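Local coordinates for uncharacterized protein (Bacteroides eggerthii DSM 20697, PDB 4ECO) that is of unknown function but, as a leucine-rich repeat protein, probably binds other proteins, at residues Ala235-Tyr238 and Lys239-Leu243. Sequence-based numbering, arbitrary orientation.
Sequences AQQY and KTEDL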
loop_
_atom_site.group_PDB
_atom_site.type_symbol
_atom_site.label_atom_id
_atom_site.label_comp_id
_atom_site.label_asym_id
_atom_site.label_seq_id
_atom_site.Cartn_x
_atom_site.Cartn_y
_atom_site.Cartn_z
ATOM N N ALA A 235 -13.088 12.694 -39.099
ATOM C CA ALA A 235 -13.347 11.268 -39.359
ATOM C C ALA A 235 -13.157 10.941 -40.824
ATOM O O ALA A 235 -12.414 10.011 -41.127
ATOM C CB ALA A 235 -14.748 10.882 -38.920
ATOM N N GLN A 236 -13.743 11.757 -41.728
ATOM C CA GLN A 236 -13.647 11.589 -43.178
ATOM C C GLN A 236 -12.186 11.617 -43.632
ATOM O O GLN A 236 -11.813 10.841 -44.507
ATOM C CB GLN A 236 -14.463 12.664 -43.934
ATOM C CG GLN A 236 -15.980 12.713 -43.637
ATOM C CD GLN A 236 -16.856 11.624 -44.227
ATOM O OE1 GLN A 236 -16.451 10.461 -44.415
ATOM N NE2 GLN A 236 -18.124 11.975 -44.460
ATOM N N GLN A 237 -11.357 12.482 -43.023
ATOM C CA GLN A 237 -9.942 12.589 -43.382
ATOM C C GLN A 237 -9.174 11.360 -42.890
ATOM O O GLN A 237 -8.517 10.703 -43.705
ATOM C CB GLN A 237 -9.314 13.881 -42.818
ATOM C CG GLN A 237 -7.874 14.139 -43.289
ATOM C CD GLN A 237 -7.149 15.235 -42.540
ATOM O OE1 GLN A 237 -7.736 16.201 -42.021
ATOM N NE2 GLN A 237 -5.832 15.109 -42.470
ATOM N N TYR A 238 -9.282 11.055 -41.563
ATOM C CA TYR A 238 -8.581 9.982 -40.836
ATOM C C TYR A 238 -9.007 8.592 -41.301
ATOM O O TYR A 238 -8.240 7.638 -41.119
ATOM C CB TYR A 238 -8.793 10.098 -39.323
ATOM C CG TYR A 238 -8.512 11.445 -38.676
ATOM C CD1 TYR A 238 -7.821 12.445 -39.360
ATOM C CD2 TYR A 238 -8.926 11.712 -37.376
ATOM C CE1 TYR A 238 -7.606 13.696 -38.784
ATOM C CE2 TYR A 238 -8.713 12.958 -36.787
ATOM C CZ TYR A 238 -8.028 13.939 -37.484
ATOM O OH TYR A 238 -7.797 15.160 -36.895
ATOM N N LYS A 239 -10.203 8.484 -41.943
ATOM C CA LYS A 239 -10.729 7.252 -42.550
ATOM C C LYS A 239 -9.784 6.711 -43.605
ATOM O O LYS A 239 -9.721 5.496 -43.793
ATOM C CB LYS A 239 -12.116 7.489 -43.188
ATOM C CG LYS A 239 -13.280 7.025 -42.316
ATOM C CD LYS A 239 -14.624 7.385 -42.928
ATOM C CE LYS A 239 -15.781 7.002 -42.033
ATOM N NZ LYS A 239 -17.093 7.328 -42.649
ATOM N N THR A 240 -9.053 7.608 -44.284
ATOM C CA THR A 240 -8.135 7.281 -45.378
ATOM C C THR A 240 -6.684 7.207 -44.880
ATOM O O THR A 240 -5.763 7.050 -45.699
ATOM C CB THR A 240 -8.258 8.348 -46.508
ATOM O OG1 THR A 240 -7.759 9.603 -46.047
ATOM C CG2 THR A 240 -9.682 8.519 -47.033
ATOM N N GLU A 241 -6.476 7.331 -43.550
ATOM C CA GLU A 241 -5.129 7.406 -43.004
ATOM C C GLU A 241 -4.572 6.077 -42.482
ATOM O O GLU A 241 -3.361 6.029 -42.235
ATOM C CB GLU A 241 -5.055 8.461 -41.900
ATOM C CG GLU A 241 -4.910 9.839 -42.517
ATOM C CD GLU A 241 -4.769 11.029 -41.595
ATOM O OE1 GLU A 241 -4.247 10.866 -40.469
ATOM O OE2 GLU A 241 -5.123 12.145 -42.038
ATOM N N ASP A 242 -5.406 5.000 -42.361
ATOM C CA ASP A 242 -4.980 3.659 -41.889
ATOM C C ASP A 242 -4.253 3.806 -40.525
ATOM O O ASP A 242 -3.035 3.603 -40.397
ATOM C CB ASP A 242 -4.112 2.912 -42.951
ATOM C CG ASP A 242 -3.614 1.523 -42.556
ATOM O OD1 ASP A 242 -4.277 0.866 -41.712
ATOM O OD2 ASP A 242 -2.562 1.089 -43.095
ATOM N N LEU A 243 -5.036 4.247 -39.529
ATOM C CA LEU A 243 -4.588 4.451 -38.162
ATOM C C LEU A 243 -4.553 3.105 -37.440
ATOM O O LEU A 243 -5.411 2.234 -37.667
ATOM C CB LEU A 243 -5.484 5.455 -37.424
ATOM C CG LEU A 243 -5.757 6.824 -38.084
ATOM C CD1 LEU A 243 -6.853 7.539 -37.355
ATOM C CD2 LEU A 243 -4.522 7.707 -38.112
#
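This is a local contact at the C-terminal end of helix 233-238, where Ala-235 to Tyr-238 meet Lys-239 to Leu-243 as the chain turns into the loop leading to strand 253-257; a type I beta turn spans Tyr-238 to Glu-241. Lys-239 N still donates to Ala-235 O, four residues back, at 2.8 Å. One step on, the spacing shortens: Thr-240 N comes to Gln-237 O from above the carbonyl plane at 3.2 Å. Thr-240 OG1 lies in that plane, 2.7 Å from Gln-237 O, so two donors from one residue grip this carbonyl. The threonine hydroxyl gets there because its chi1 of 68° sets OG1 between its own N and carbonyl carbon. Glu-241 N then closes the turn on Tyr-238 O at 3.0 Å.

Glu-241 reaches back extended beyond CG and lies alongside Tyr-238, its carboxylate turned 53° from the ring. OE2 accepts a weak, bent bond from Gln-237 NE2 at 3.1 Å, while OE1 holds its stronger partner, Arg-204, in a salt bridge. An alanine in place of Glu-241 would probably leave the Arg-204 charge without its mate and the Gln-237 amide free to turn. Further along, Leu-243 CD1 packs on Tyr-238 CB at 3.8 Å.

Tyr-238 is buried against Trp-227 and Arg-204, the latter ahead of strand 210-214; helix and turn lie in the connection between strands 210-214 and 253-257, which pair in parallel.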